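Local coordinates for protein Rubredoxin\:oxygen oxidoreductase (Desulfovibrio gigas, PDB 1E5D) that reduces one oxygen molecule with four electrons to two water molecules, using a diiron centre and flavin mononucleotide, at residues 168-173 / 191-196; 184-189 / 226-231; 21-26 / 33-38. One frame throughout, in Å; residues are numbered along the deposited sequence.

Interaction 1 of 3, residues 168-173 / 191-196. With OXY (oxygen molecule), chain E.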
ATOM      1  N   GLY A 168      24.460  10.904   2.100  1.00 22.48           N
ATOM      2  CA  GLY A 168      24.329  10.009   0.968  1.00 13.63           C
ATOM      3  C   GLY A 168      23.215  10.457   0.047  1.00 11.56           C
ATOM      4  O   GLY A 168      22.245  11.118   0.399  1.00 12.82           O
ATOM      5  N   GLN A 169      23.329  10.087  -1.222  1.00  9.08           N
ATOM      6  CA  GLN A 169      22.213  10.346  -2.121  1.00 10.16           C
ATOM      7  C   GLN A 169      22.126   9.154  -3.065  1.00 18.51           C
ATOM      8  O   GLN A 169      23.157   8.595  -3.432  1.00 18.88           O
ATOM      9  CB  GLN A 169      22.369  11.646  -2.895  1.00  9.56           C
ATOM     10  CG  GLN A 169      23.483  12.576  -2.463  1.00  6.50           C
ATOM     11  CD  GLN A 169      24.848  12.067  -2.882  1.00  9.55           C
ATOM     12  OE1 GLN A 169      25.081  11.650  -4.011  1.00 17.19           O
ATOM     13  NE2 GLN A 169      25.788  12.095  -1.946  1.00 15.00           N
ATOM     14  N   ASN A 170      20.923   8.758  -3.460  1.00 26.79           N
ATOM     15  CA  ASN A 170      20.833   7.665  -4.433  1.00 17.60           C
ATOM     16  C   ASN A 170      21.014   8.188  -5.848  1.00 13.49           C
ATOM     17  O   ASN A 170      20.057   8.536  -6.534  1.00 20.48           O
ATOM     18  CB  ASN A 170      19.489   6.955  -4.248  1.00  8.62           C
ATOM     19  CG  ASN A 170      19.532   6.120  -2.977  1.00 18.97           C
ATOM     20  OD1 ASN A 170      18.568   6.058  -2.225  1.00 20.00           O
ATOM     21  ND2 ASN A 170      20.673   5.483  -2.756  1.00  2.04           N
ATOM     22  N   ILE A 171      22.256   8.263  -6.302  1.00 14.57           N
ATOM     23  CA  ILE A 171      22.561   8.662  -7.665  1.00 15.03           C
ATOM     24  C   ILE A 171      23.558   7.693  -8.295  1.00 18.53           C
ATOM     25  O   ILE A 171      24.696   7.588  -7.823  1.00 24.72           O
ATOM     26  CB  ILE A 171      23.162  10.076  -7.734  1.00 18.39           C
ATOM     27  CG1 ILE A 171      22.218  11.176  -7.254  1.00 23.33           C
ATOM     28  CG2 ILE A 171      23.659  10.369  -9.141  1.00 22.12           C
ATOM     29  CD1 ILE A 171      22.775  12.565  -7.472  1.00 35.53           C
ATOM     30  N   ALA A 172      23.124   6.998  -9.342  1.00 18.85           N
ATOM     31  CA  ALA A 172      24.034   6.103 -10.063  1.00 18.46           C
ATOM     32  C   ALA A 172      24.518   6.842 -11.306  1.00 15.15           C
ATOM     33  O   ALA A 172      23.685   7.224 -12.131  1.00 19.02           O
ATOM     34  CB  ALA A 172      23.383   4.787 -10.430  1.00 15.39           C
ATOM     35  N   ALA A 173      25.822   7.063 -11.426  1.00 13.08           N
ATOM     36  CA  ALA A 173      26.283   7.874 -12.554  1.00 15.37           C
ATOM     37  C   ALA A 173      27.739   7.616 -12.890  1.00 17.74           C
ATOM     38  O   ALA A 173      28.485   7.062 -12.085  1.00 18.05           O
ATOM     39  CB  ALA A 173      26.073   9.347 -12.222  1.00 14.71           C
ATOM     40  N   ARG A 191      17.646  15.477  -0.621  1.00  9.48           N
ATOM     41  CA  ARG A 191      16.413  15.640   0.147  1.00 17.75           C
ATOM     42  C   ARG A 191      15.621  14.340   0.078  1.00 19.37           C
ATOM     43  O   ARG A 191      15.113  13.871   1.099  1.00 21.90           O
ATOM     44  CB  ARG A 191      15.641  16.841  -0.378  1.00 18.20           C
ATOM     45  CG  ARG A 191      14.157  16.901  -0.080  1.00 26.62           C
ATOM     46  CD  ARG A 191      13.574  18.279  -0.403  1.00 30.56           C
ATOM     47  NE  ARG A 191      13.380  19.054   0.825  1.00 36.56           N
ATOM     48  CZ  ARG A 191      13.984  20.200   1.096  1.00 37.81           C
ATOM     49  NH1 ARG A 191      14.830  20.723   0.217  1.00 50.83           N
ATOM     50  NH2 ARG A 191      13.739  20.819   2.242  1.00 36.04           N
ATOM     51  N   GLU A 192      15.543  13.755  -1.121  1.00 12.32           N
ATOM     52  CA  GLU A 192      14.768  12.523  -1.252  1.00 10.35           C
ATOM     53  C   GLU A 192      15.341  11.469  -0.316  1.00 10.19           C
ATOM     54  O   GLU A 192      14.636  10.705   0.328  1.00 24.00           O
ATOM     55  CB  GLU A 192      14.761  12.010  -2.687  1.00 15.50           C
ATOM     56  CG  GLU A 192      13.998  12.914  -3.644  1.00 25.27           C
ATOM     57  CD  GLU A 192      13.834  12.288  -5.019  1.00 31.21           C
ATOM     58  OE1 GLU A 192      14.549  11.294  -5.281  1.00 32.71           O
ATOM     59  OE2 GLU A 192      12.997  12.792  -5.802  1.00 40.23           O
ATOM     60  N   TYR A 193      16.670  11.466  -0.264  1.00 11.04           N
ATOM     61  CA  TYR A 193      17.331  10.543   0.645  1.00  7.97           C
ATOM     62  C   TYR A 193      17.029  10.919   2.090  1.00  9.56           C
ATOM     63  O   TYR A 193      16.587  10.081   2.881  1.00 11.60           O
ATOM     64  CB  TYR A 193      18.843  10.518   0.378  1.00 10.62           C
ATOM     65  CG  TYR A 193      19.473   9.437   1.237  1.00 17.97           C
ATOM     66  CD1 TYR A 193      19.426   8.112   0.831  1.00 23.74           C
ATOM     67  CD2 TYR A 193      20.091   9.743   2.442  1.00 17.39           C
ATOM     68  CE1 TYR A 193      19.993   7.121   1.609  1.00 29.07           C
ATOM     69  CE2 TYR A 193      20.659   8.754   3.226  1.00 25.59           C
ATOM     70  CZ  TYR A 193      20.606   7.448   2.801  1.00 29.63           C
ATOM     71  OH  TYR A 193      21.163   6.451   3.567  1.00 47.17           O
ATOM     72  N   TYR A 194      17.245  12.182   2.461  1.00 11.44           N
ATOM     73  CA  TYR A 194      16.971  12.589   3.834  1.00 13.24           C
ATOM     74  C   TYR A 194      15.525  12.296   4.225  1.00  9.16           C
ATOM     75  O   TYR A 194      15.268  11.720   5.283  1.00 12.27           O
ATOM     76  CB  TYR A 194      17.241  14.091   4.067  1.00 17.78           C
ATOM     77  CG  TYR A 194      17.203  14.461   5.536  1.00 17.67           C
ATOM     78  CD1 TYR A 194      18.360  14.371   6.300  1.00 20.87           C
ATOM     79  CD2 TYR A 194      16.043  14.890   6.172  1.00 18.02           C
ATOM     80  CE1 TYR A 194      18.352  14.700   7.642  1.00 22.48           C
ATOM     81  CE2 TYR A 194      16.023  15.218   7.511  1.00 20.35           C
ATOM     82  CZ  TYR A 194      17.185  15.123   8.246  1.00 21.21           C
ATOM     83  OH  TYR A 194      17.190  15.444   9.585  1.00 28.53           O
ATOM     84  N   ALA A 195      14.601  12.748   3.386  1.00 11.12           N
ATOM     85  CA  ALA A 195      13.190  12.727   3.752  1.00 11.14           C
ATOM     86  C   ALA A 195      12.688  11.325   4.071  1.00 17.06           C
ATOM     87  O   ALA A 195      11.810  11.184   4.928  1.00 20.12           O
ATOM     88  CB  ALA A 195      12.344  13.347   2.641  1.00  0.00           C
ATOM     89  N   ASN A 196      13.242  10.322   3.392  1.00 13.53           N
ATOM     90  CA  ASN A 196      12.736   8.960   3.564  1.00  9.84           C
ATOM     91  C   ASN A 196      13.536   8.071   4.491  1.00 16.22           C
ATOM     92  O   ASN A 196      13.127   6.918   4.689  1.00 15.89           O
ATOM     93  CB  ASN A 196      12.632   8.294   2.180  1.00  4.63           C
ATOM     94  CG  ASN A 196      11.421   8.890   1.473  1.00  9.25           C
ATOM     95  OD1 ASN A 196      10.290   8.487   1.753  1.00 21.54           O
ATOM     96  ND2 ASN A 196      11.695   9.843   0.594  1.00  8.70           N
TER
HETATM   97  O1  OXY E 405      20.698   3.207   3.752  1.00 13.87           O
HETATM   98  O2  OXY E 405      19.560   2.873   3.931  1.00 15.46           O

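Interaction 2 of 3, residues 184-189 / 226-231. With FEO (mu-oxo-diiron), chain D.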
ATOM      1  N   HIS A 184      20.749  21.104  -8.820  1.00 21.59           N
ATOM      2  CA  HIS A 184      19.337  20.757  -8.654  1.00 28.03           C
ATOM      3  C   HIS A 184      19.175  19.245  -8.614  1.00 20.23           C
ATOM      4  O   HIS A 184      18.398  18.679  -7.846  1.00 26.13           O
ATOM      5  CB  HIS A 184      18.483  21.378  -9.758  1.00 29.91           C
ATOM      6  CG  HIS A 184      18.933  21.016 -11.136  1.00 42.66           C
ATOM      7  ND1 HIS A 184      19.825  21.791 -11.848  1.00 46.96           N
ATOM      8  CD2 HIS A 184      18.619  19.967 -11.932  1.00 46.61           C
ATOM      9  CE1 HIS A 184      20.031  21.225 -13.027  1.00 49.51           C
ATOM     10  NE2 HIS A 184      19.314  20.115 -13.107  1.00 47.96           N
ATOM     11  N   THR A 185      19.949  18.568  -9.468  1.00 12.79           N
ATOM     12  CA  THR A 185      19.873  17.107  -9.412  1.00 19.78           C
ATOM     13  C   THR A 185      20.388  16.615  -8.063  1.00 14.83           C
ATOM     14  O   THR A 185      19.753  15.842  -7.351  1.00 24.79           O
ATOM     15  CB  THR A 185      20.670  16.446 -10.546  1.00 26.72           C
ATOM     16  OG1 THR A 185      20.176  16.907 -11.811  1.00 38.08           O
ATOM     17  CG2 THR A 185      20.473  14.937 -10.520  1.00 11.51           C
ATOM     18  N   LEU A 186      21.577  17.105  -7.734  1.00 14.01           N
ATOM     19  CA  LEU A 186      22.228  16.696  -6.499  1.00 14.12           C
ATOM     20  C   LEU A 186      21.354  16.991  -5.290  1.00 15.04           C
ATOM     21  O   LEU A 186      21.252  16.167  -4.382  1.00 19.24           O
ATOM     22  CB  LEU A 186      23.582  17.396  -6.356  1.00 14.97           C
ATOM     23  CG  LEU A 186      24.291  17.196  -5.016  1.00 18.76           C
ATOM     24  CD1 LEU A 186      24.451  15.707  -4.741  1.00 18.40           C
ATOM     25  CD2 LEU A 186      25.621  17.925  -5.001  1.00 16.47           C
ATOM     26  N   GLU A 187      20.746  18.176  -5.289  1.00 14.23           N
ATOM     27  CA  GLU A 187      19.973  18.600  -4.126  1.00 17.17           C
ATOM     28  C   GLU A 187      18.698  17.775  -3.968  1.00 17.23           C
ATOM     29  O   GLU A 187      18.366  17.350  -2.859  1.00 19.96           O
ATOM     30  CB  GLU A 187      19.620  20.085  -4.210  1.00 19.68           C
ATOM     31  CG  GLU A 187      19.305  20.715  -2.856  1.00 26.00           C
ATOM     32  CD  GLU A 187      17.836  20.578  -2.490  1.00 25.41           C
ATOM     33  OE1 GLU A 187      17.027  20.653  -3.443  1.00 31.27           O
ATOM     34  OE2 GLU A 187      17.519  20.363  -1.303  1.00 25.82           O
ATOM     35  N   ARG A 188      17.977  17.593  -5.065  1.00 10.39           N
ATOM     36  CA  ARG A 188      16.720  16.848  -5.002  1.00 14.65           C
ATOM     37  C   ARG A 188      16.972  15.458  -4.442  1.00 12.25           C
ATOM     38  O   ARG A 188      16.231  14.939  -3.613  1.00 18.97           O
ATOM     39  CB  ARG A 188      16.088  16.794  -6.387  1.00 14.12           C
ATOM     40  CG  ARG A 188      14.837  15.943  -6.489  1.00 31.34           C
ATOM     41  CD  ARG A 188      13.788  16.303  -5.450  1.00 42.16           C
ATOM     42  NE  ARG A 188      12.837  15.220  -5.229  1.00 52.65           N
ATOM     43  CZ  ARG A 188      11.517  15.294  -5.282  1.00 56.49           C
ATOM     44  NH1 ARG A 188      10.916  16.442  -5.560  1.00 53.27           N
ATOM     45  NH2 ARG A 188      10.784  14.211  -5.054  1.00 65.98           N
ATOM     46  N   ALA A 189      18.058  14.829  -4.887  1.00 11.70           N
ATOM     47  CA  ALA A 189      18.363  13.477  -4.418  1.00 14.26           C
ATOM     48  C   ALA A 189      18.783  13.468  -2.955  1.00 14.03           C
ATOM     49  O   ALA A 189      18.558  12.515  -2.205  1.00 25.66           O
ATOM     50  CB  ALA A 189      19.449  12.863  -5.288  1.00  0.72           C
ATOM     51  N   HIS A 226      26.524   6.094  -0.271  1.00 10.01           N
ATOM     52  CA  HIS A 226      25.743   6.108  -1.488  1.00 10.90           C
ATOM     53  C   HIS A 226      25.853   7.424  -2.241  1.00 13.15           C
ATOM     54  O   HIS A 226      25.702   8.503  -1.667  1.00 17.40           O
ATOM     55  CB  HIS A 226      24.244   5.883  -1.189  1.00  4.83           C
ATOM     56  CG  HIS A 226      24.001   4.743  -0.248  1.00  8.92           C
ATOM     57  ND1 HIS A 226      24.336   3.442  -0.548  1.00  8.79           N
ATOM     58  CD2 HIS A 226      23.467   4.710   0.991  1.00 10.79           C
ATOM     59  CE1 HIS A 226      24.011   2.665   0.465  1.00  9.61           C
ATOM     60  NE2 HIS A 226      23.480   3.405   1.418  1.00  8.04           N
ATOM     61  N   GLY A 227      26.078   7.328  -3.550  1.00 15.11           N
ATOM     62  CA  GLY A 227      26.044   8.532  -4.364  1.00 17.91           C
ATOM     63  C   GLY A 227      27.420   9.152  -4.507  1.00 19.71           C
ATOM     64  O   GLY A 227      28.439   8.498  -4.268  1.00 23.22           O
ATOM     65  N   VAL A 228      27.431  10.424  -4.904  1.00 15.30           N
ATOM     66  CA  VAL A 228      28.690  11.084  -5.229  1.00 19.07           C
ATOM     67  C   VAL A 228      29.397  11.605  -3.986  1.00 24.47           C
ATOM     68  O   VAL A 228      28.816  11.782  -2.922  1.00 26.13           O
ATOM     69  CB  VAL A 228      28.484  12.249  -6.215  1.00 18.42           C
ATOM     70  CG1 VAL A 228      27.944  11.716  -7.531  1.00 20.69           C
ATOM     71  CG2 VAL A 228      27.551  13.284  -5.614  1.00  4.24           C
ATOM     72  N   ILE A 229      30.691  11.836  -4.172  1.00 22.88           N
ATOM     73  CA  ILE A 229      31.517  12.406  -3.118  1.00 18.92           C
ATOM     74  C   ILE A 229      31.444  13.924  -3.130  1.00 17.19           C
ATOM     75  O   ILE A 229      31.472  14.529  -4.207  1.00 18.95           O
ATOM     76  CB  ILE A 229      32.976  11.951  -3.291  1.00 20.79           C
ATOM     77  CG1 ILE A 229      33.181  10.480  -2.914  1.00 22.79           C
ATOM     78  CG2 ILE A 229      33.919  12.859  -2.522  1.00 17.33           C
ATOM     79  CD1 ILE A 229      34.274   9.808  -3.719  1.00 41.03           C
ATOM     80  N   PHE A 230      31.346  14.542  -1.959  1.00 20.08           N
ATOM     81  CA  PHE A 230      31.354  16.004  -1.892  1.00 22.04           C
ATOM     82  C   PHE A 230      32.790  16.507  -1.928  1.00 22.06           C
ATOM     83  O   PHE A 230      33.543  16.310  -0.970  1.00 23.78           O
ATOM     84  CB  PHE A 230      30.626  16.498  -0.639  1.00 17.54           C
ATOM     85  CG  PHE A 230      29.123  16.248  -0.724  1.00 15.09           C
ATOM     86  CD1 PHE A 230      28.301  17.151  -1.374  1.00 16.18           C
ATOM     87  CD2 PHE A 230      28.571  15.110  -0.161  1.00 11.18           C
ATOM     88  CE1 PHE A 230      26.941  16.922  -1.472  1.00 18.22           C
ATOM     89  CE2 PHE A 230      27.212  14.875  -0.261  1.00 11.32           C
ATOM     90  CZ  PHE A 230      26.399  15.777  -0.919  1.00 11.03           C
ATOM     91  N   ARG A 231      33.144  17.137  -3.042  1.00 16.23           N
ATOM     92  CA  ARG A 231      34.526  17.559  -3.267  1.00 22.55           C
ATOM     93  C   ARG A 231      34.672  19.070  -3.221  1.00 25.30           C
ATOM     94  O   ARG A 231      34.166  19.798  -4.069  1.00 32.93           O
ATOM     95  CB  ARG A 231      34.995  17.014  -4.609  1.00 26.96           C
ATOM     96  CG  ARG A 231      36.422  17.326  -5.024  1.00 21.49           C
ATOM     97  CD  ARG A 231      36.444  17.564  -6.522  1.00 28.24           C
ATOM     98  NE  ARG A 231      37.002  16.473  -7.303  1.00 29.07           N
ATOM     99  CZ  ARG A 231      36.631  16.173  -8.541  1.00 26.88           C
ATOM    100  NH1 ARG A 231      35.690  16.878  -9.153  1.00 17.88           N
ATOM    101  NH2 ARG A 231      37.193  15.165  -9.193  1.00 48.01           N
TER
HETATM  102 FE1  FEO D 404      23.172   2.592   3.241  1.00 11.81          FE
HETATM  103 FE2  FEO D 404      21.630   2.526   6.227  1.00 15.50          FE
HETATM  104  O   FEO D 404      22.778   1.520   4.567  1.00 24.07           O
HETATM  105  O   HOH W   1      25.457   1.780   3.424  1.00 23.72           O

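Interaction 3 of 3, residues 21-26 / 33-38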
ATOM      1  N   ARG A  21      15.784   0.109  -8.088  1.00 13.32           N
ATOM      2  CA  ARG A  21      14.619   1.001  -8.083  1.00 13.51           C
ATOM      3  C   ARG A  21      13.937   0.844  -6.727  1.00 15.64           C
ATOM      4  O   ARG A  21      13.701   1.838  -6.042  1.00 16.59           O
ATOM      5  CB  ARG A  21      13.692   0.724  -9.254  1.00  6.62           C
ATOM      6  CG  ARG A  21      14.346   0.980 -10.606  1.00  6.92           C
ATOM      7  CD  ARG A  21      14.437   2.485 -10.867  1.00  9.63           C
ATOM      8  NE  ARG A  21      14.860   2.724 -12.245  1.00 19.88           N
ATOM      9  CZ  ARG A  21      16.112   2.652 -12.674  1.00 20.83           C
ATOM     10  NH1 ARG A  21      17.104   2.351 -11.843  1.00 15.73           N
ATOM     11  NH2 ARG A  21      16.374   2.886 -13.953  1.00 31.88           N
ATOM     12  N   ASP A  22      13.660  -0.405  -6.377  1.00 14.03           N
ATOM     13  CA  ASP A  22      13.260  -0.741  -5.017  1.00 12.50           C
ATOM     14  C   ASP A  22      14.517  -0.625  -4.149  1.00 13.73           C
ATOM     15  O   ASP A  22      15.357  -1.523  -4.161  1.00 21.17           O
ATOM     16  CB  ASP A  22      12.641  -2.126  -4.909  1.00  7.45           C
ATOM     17  CG  ASP A  22      12.377  -2.619  -3.503  1.00 16.05           C
ATOM     18  OD1 ASP A  22      12.691  -1.947  -2.499  1.00 26.43           O
ATOM     19  OD2 ASP A  22      11.830  -3.741  -3.357  1.00 25.58           O
ATOM     20  N   PHE A  23      14.626   0.475  -3.419  1.00 15.75           N
ATOM     21  CA  PHE A  23      15.762   0.698  -2.536  1.00 14.67           C
ATOM     22  C   PHE A  23      15.475   0.133  -1.148  1.00 15.26           C
ATOM     23  O   PHE A  23      14.711   0.694  -0.360  1.00 20.22           O
ATOM     24  CB  PHE A  23      16.100   2.190  -2.460  1.00 16.14           C
ATOM     25  CG  PHE A  23      17.499   2.458  -1.931  1.00 20.86           C
ATOM     26  CD1 PHE A  23      18.612   2.191  -2.710  1.00 21.74           C
ATOM     27  CD2 PHE A  23      17.682   2.969  -0.658  1.00 17.84           C
ATOM     28  CE1 PHE A  23      19.895   2.419  -2.244  1.00 15.49           C
ATOM     29  CE2 PHE A  23      18.961   3.203  -0.179  1.00 18.04           C
ATOM     30  CZ  PHE A  23      20.063   2.929  -0.970  1.00 19.59           C
ATOM     31  N   HIS A  24      16.095  -1.001  -0.876  1.00 16.80           N
ATOM     32  CA  HIS A  24      16.064  -1.684   0.406  1.00 19.21           C
ATOM     33  C   HIS A  24      14.679  -1.913   0.979  1.00 13.98           C
ATOM     34  O   HIS A  24      14.535  -2.007   2.198  1.00 23.28           O
ATOM     35  CB  HIS A  24      16.911  -0.872   1.410  1.00 14.77           C
ATOM     36  CG  HIS A  24      18.315  -0.748   0.893  1.00 20.67           C
ATOM     37  ND1 HIS A  24      19.216   0.189   1.338  1.00 29.28           N
ATOM     38  CD2 HIS A  24      18.957  -1.468  -0.053  1.00 25.47           C
ATOM     39  CE1 HIS A  24      20.360   0.042   0.696  1.00 29.26           C
ATOM     40  NE2 HIS A  24      20.227  -0.959  -0.160  1.00 30.68           N
ATOM     41  N   GLY A  25      13.664  -2.034   0.134  1.00 10.95           N
ATOM     42  CA  GLY A  25      12.344  -2.406   0.598  1.00 12.95           C
ATOM     43  C   GLY A  25      11.500  -1.270   1.105  1.00 17.37           C
ATOM     44  O   GLY A  25      10.283  -1.430   1.271  1.00 20.07           O
ATOM     45  N   TYR A  26      12.072  -0.093   1.381  1.00 20.04           N
ATOM     46  CA  TYR A  26      11.201   0.929   1.988  1.00 19.43           C
ATOM     47  C   TYR A  26      10.999   2.117   1.063  1.00 20.28           C
ATOM     48  O   TYR A  26       9.930   2.731   1.118  1.00 35.74           O
ATOM     49  CB  TYR A  26      11.741   1.353   3.358  1.00 10.89           C
ATOM     50  CG  TYR A  26      12.990   2.202   3.358  1.00 17.42           C
ATOM     51  CD1 TYR A  26      14.251   1.620   3.352  1.00 21.32           C
ATOM     52  CD2 TYR A  26      12.932   3.593   3.364  1.00 20.11           C
ATOM     53  CE1 TYR A  26      15.399   2.392   3.353  1.00 20.55           C
ATOM     54  CE2 TYR A  26      14.067   4.378   3.363  1.00 18.34           C
ATOM     55  CZ  TYR A  26      15.305   3.765   3.358  1.00 23.27           C
ATOM     56  OH  TYR A  26      16.460   4.518   3.354  1.00 39.07           O
ATOM     57  N   THR A  33      21.674   3.809  -7.503  1.00 16.33           N
ATOM     58  CA  THR A  33      22.415   4.137  -6.295  1.00 13.47           C
ATOM     59  C   THR A  33      23.820   3.569  -6.429  1.00 13.63           C
ATOM     60  O   THR A  33      24.202   2.935  -7.415  1.00 17.48           O
ATOM     61  CB  THR A  33      21.704   3.596  -5.050  1.00 18.62           C
ATOM     62  OG1 THR A  33      22.411   3.954  -3.858  1.00 10.76           O
ATOM     63  CG2 THR A  33      21.685   2.069  -5.070  1.00 23.08           C
ATOM     64  N   THR A  34      24.642   3.808  -5.412  1.00  8.39           N
ATOM     65  CA  THR A  34      25.969   3.218  -5.419  1.00 13.82           C
ATOM     66  C   THR A  34      26.252   2.642  -4.033  1.00 14.18           C
ATOM     67  O   THR A  34      25.580   2.913  -3.042  1.00 22.39           O
ATOM     68  CB  THR A  34      27.102   4.197  -5.781  1.00 10.94           C
ATOM     69  OG1 THR A  34      27.392   5.058  -4.664  1.00 14.18           O
ATOM     70  CG2 THR A  34      26.698   5.091  -6.939  1.00  3.73           C
ATOM     71  N   TYR A  35      27.301   1.833  -4.000  1.00 16.65           N
ATOM     72  CA  TYR A  35      27.785   1.336  -2.713  1.00 17.37           C
ATOM     73  C   TYR A  35      29.252   1.738  -2.625  1.00 20.15           C
ATOM     74  O   TYR A  35      30.070   1.214  -3.383  1.00 24.80           O
ATOM     75  CB  TYR A  35      27.521  -0.166  -2.627  1.00 14.91           C
ATOM     76  CG  TYR A  35      26.028  -0.432  -2.715  1.00 15.12           C
ATOM     77  CD1 TYR A  35      25.230  -0.155  -1.610  1.00 16.19           C
ATOM     78  CD2 TYR A  35      25.435  -0.922  -3.868  1.00 10.27           C
ATOM     79  CE1 TYR A  35      23.870  -0.372  -1.645  1.00 16.32           C
ATOM     80  CE2 TYR A  35      24.071  -1.147  -3.910  1.00 11.64           C
ATOM     81  CZ  TYR A  35      23.301  -0.872  -2.802  1.00 20.99           C
ATOM     82  OH  TYR A  35      21.942  -1.088  -2.818  1.00 26.76           O
ATOM     83  N   ASN A  36      29.516   2.680  -1.736  1.00 15.68           N
ATOM     84  CA  ASN A  36      30.799   3.337  -1.596  1.00 13.39           C
ATOM     85  C   ASN A  36      31.572   2.811  -0.395  1.00 15.82           C
ATOM     86  O   ASN A  36      31.088   2.782   0.726  1.00 16.94           O
ATOM     87  CB  ASN A  36      30.621   4.853  -1.455  1.00 13.52           C
ATOM     88  CG  ASN A  36      29.928   5.466  -2.658  1.00 16.83           C
ATOM     89  OD1 ASN A  36      29.916   4.888  -3.740  1.00 21.62           O
ATOM     90  ND2 ASN A  36      29.348   6.648  -2.470  1.00 15.54           N
ATOM     91  N   ALA A  37      32.798   2.400  -0.671  1.00 16.70           N
ATOM     92  CA  ALA A  37      33.772   2.035   0.345  1.00 16.24           C
ATOM     93  C   ALA A  37      35.029   2.848   0.048  1.00 19.25           C
ATOM     94  O   ALA A  37      35.238   3.275  -1.094  1.00 12.22           O
ATOM     95  CB  ALA A  37      34.044   0.549   0.370  1.00  7.47           C
ATOM     96  N   TYR A  38      35.835   3.080   1.080  1.00 20.06           N
ATOM     97  CA  TYR A  38      37.026   3.903   0.871  1.00 15.16           C
ATOM     98  C   TYR A  38      38.267   3.192   1.391  1.00 19.54           C
ATOM     99  O   TYR A  38      38.366   2.820   2.559  1.00 17.48           O
ATOM    100  CB  TYR A  38      36.835   5.282   1.516  1.00 11.95           C
ATOM    101  CG  TYR A  38      35.628   5.972   0.903  1.00 18.53           C
ATOM    102  CD1 TYR A  38      34.368   5.757   1.449  1.00 16.87           C
ATOM    103  CD2 TYR A  38      35.734   6.803  -0.200  1.00 18.22           C
ATOM    104  CE1 TYR A  38      33.253   6.364   0.909  1.00 15.04           C
ATOM    105  CE2 TYR A  38      34.616   7.418  -0.747  1.00 15.14           C
ATOM    106  CZ  TYR A  38      33.381   7.191  -0.185  1.00 13.42           C
ATOM    107  OH  TYR A  38      32.249   7.781  -0.694  1.00 17.60           O
TER

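Interaction 1 of 3, residues 168-173 / 191-196
Tyr193, on helix 183-198, lines the oxygen pocket beside the diiron centre and packs against the loop at Gly168 to Asn170. Its CB is directed at that loop. The backbone of Gly168 lies over one face of the phenol ring, with Gly168 C 3.9 Å above the ring plane and displaced toward the rim. The carbonyl oxygen comes nearer still: Gly168 O is 3.3 Å from Tyr193 CD2. Gln169 CA meets the root of the side chain, 4.2 Å from Tyr193 CB. Asn170 comes to the ring edge. Its OD1 lies near the ring plane, 3.8 Å from Tyr193 CD1, and its amide plane stands 81° from that of the ring.

Segment 168-173 lies in the loop after strand 160-164 of the metallo-beta-lactamase-like domain. The same loop carries the iron ligand Asp165, which Tyr193 also touches. Asn170 is the centre of an inverse gamma turn, and its ND2 makes a weak hydrogen bond to Thr33 OG1. Within the helix, Asn196 ND2 donates to Glu192 O at 3.1 Å, nearly straight at 173°, and also bonds to Ser295 O. CG of Tyr193 is anti to the backbone N (chi1 -174°), which carries the ring away from the helix and its hydroxyl to the pocket. There Tyr193 OH donates a weak hydrogen bond of 3.3 Å to O1 of the oxygen molecule.

Interaction 2 of 3, residues 184-189 / 226-231
Leu186 of helix 183-198 packs against Val228 and Phe230, just beyond the iron ligand His226 in the metallo-beta-lactamase-like domain. The apolar contact is small and buried, and both methyl groups of the leucine take part. CG of Leu186 is anti to the backbone N (chi1 172°), which extends the branch from the helix toward segment 226-231. One methyl, Leu186 CD1, meets Val228 CG2 at 4.0 Å. The other, Leu186 CD2, reaches Phe230 CE1 at 3.9 Å and approaches the ring obliquely. The leucine fork is therefore shared between two residues that flank Ile229. Phe230 begins strand 230-231, at the border of the six-stranded sheet. Its ring also touches Cys236 and Ala239 of helix 233-248.

Polar bonds to other parts of the chain also hold the loop. Val228 N donates to Gln169 OE1, and Gly227 N is bonded to Thr34 OG1. Gly227 has backbone angles (phi 93°, psi -162°) of the kind that suit glycine.

Within these segments His226 is the metal ligand, and it does not itself touch the helix segment. His226 ND1 donates to Thr34 O, so both ring nitrogens are engaged. Asp83 and Asp165 bind the diiron group too. A water also binds FE1, 2.4 Å away, and donates to the bridging oxygen, FEO O. On the histidine, NE2 of His226 binds iron FE1 at 2.0 Å.

Interaction 3 of 3, residues 21-26 / 33-38
His24 and Tyr35 approach from opposite directions and meet at their ring edges. His24 NE2 lies near the plane of the Tyr35 ring, and Tyr35 OH lies near the plane of the imidazole. The two atoms are 3.2 Å apart and form a hydrogen bond in which either could be the donor. The angle of 147° shows a moderate bend. CG of Tyr35 is anti to its carbonyl carbon (chi1 -61°); this torsion sends the ring off strand 33-40 and puts its hydroxyl at His24 NE2.

Phe23 and Thr33 make the second pair, and their side chains cross at about a right angle. The threonine methyl comes to the phenyl edge, near its plane, with Thr33 CG2 3.4 Å from Phe23 CE1. The hydroxyl approaches the same carbon obliquely, with Thr33 OG1 3.4 Å from Phe23 CE1. Phe23 also places a ring face beside its neighbour: His24 CE1 lies 3.3 Å above the phenyl plane, offset toward the rim.

The turn at Asp22 to Gly25 is held by an Asx motif. Gly25 N donates to Asp22 OD1 at 2.8 Å. Asp83 touches both His24 and Tyr35, and Trp263 of the second subunit meets the His24 ring. The contact thus joins the short hairpin at 22-28 to strand 33-40 of the seven-stranded sheet. His24 and Tyr26 belong to the oxygen pocket of this flavodiiron enzyme, and Tyr26 also touches the flavin.

In the fold
Interaction 3 closes first along the chain. The segments of interactions 1 and 2 then alternate, and both use helix 183-198. The centres of interactions 1 and 2 are about 7 Å apart, those of 1 and 3 about 9 Å, and those of 2 and 3 about 14 Å. Gln169 joins interaction 1 to the 226-231 loop, where Gln169 N bonds to His226 O. Asn36 ND2 bonds to Gly227 O, tying strand 33-40 to that same loop. All three contacts lie in the metallo-beta-lactamase-like part of the chain. They link its two mixed sheets, the loops at their ends and one helix around the diiron and oxygen site.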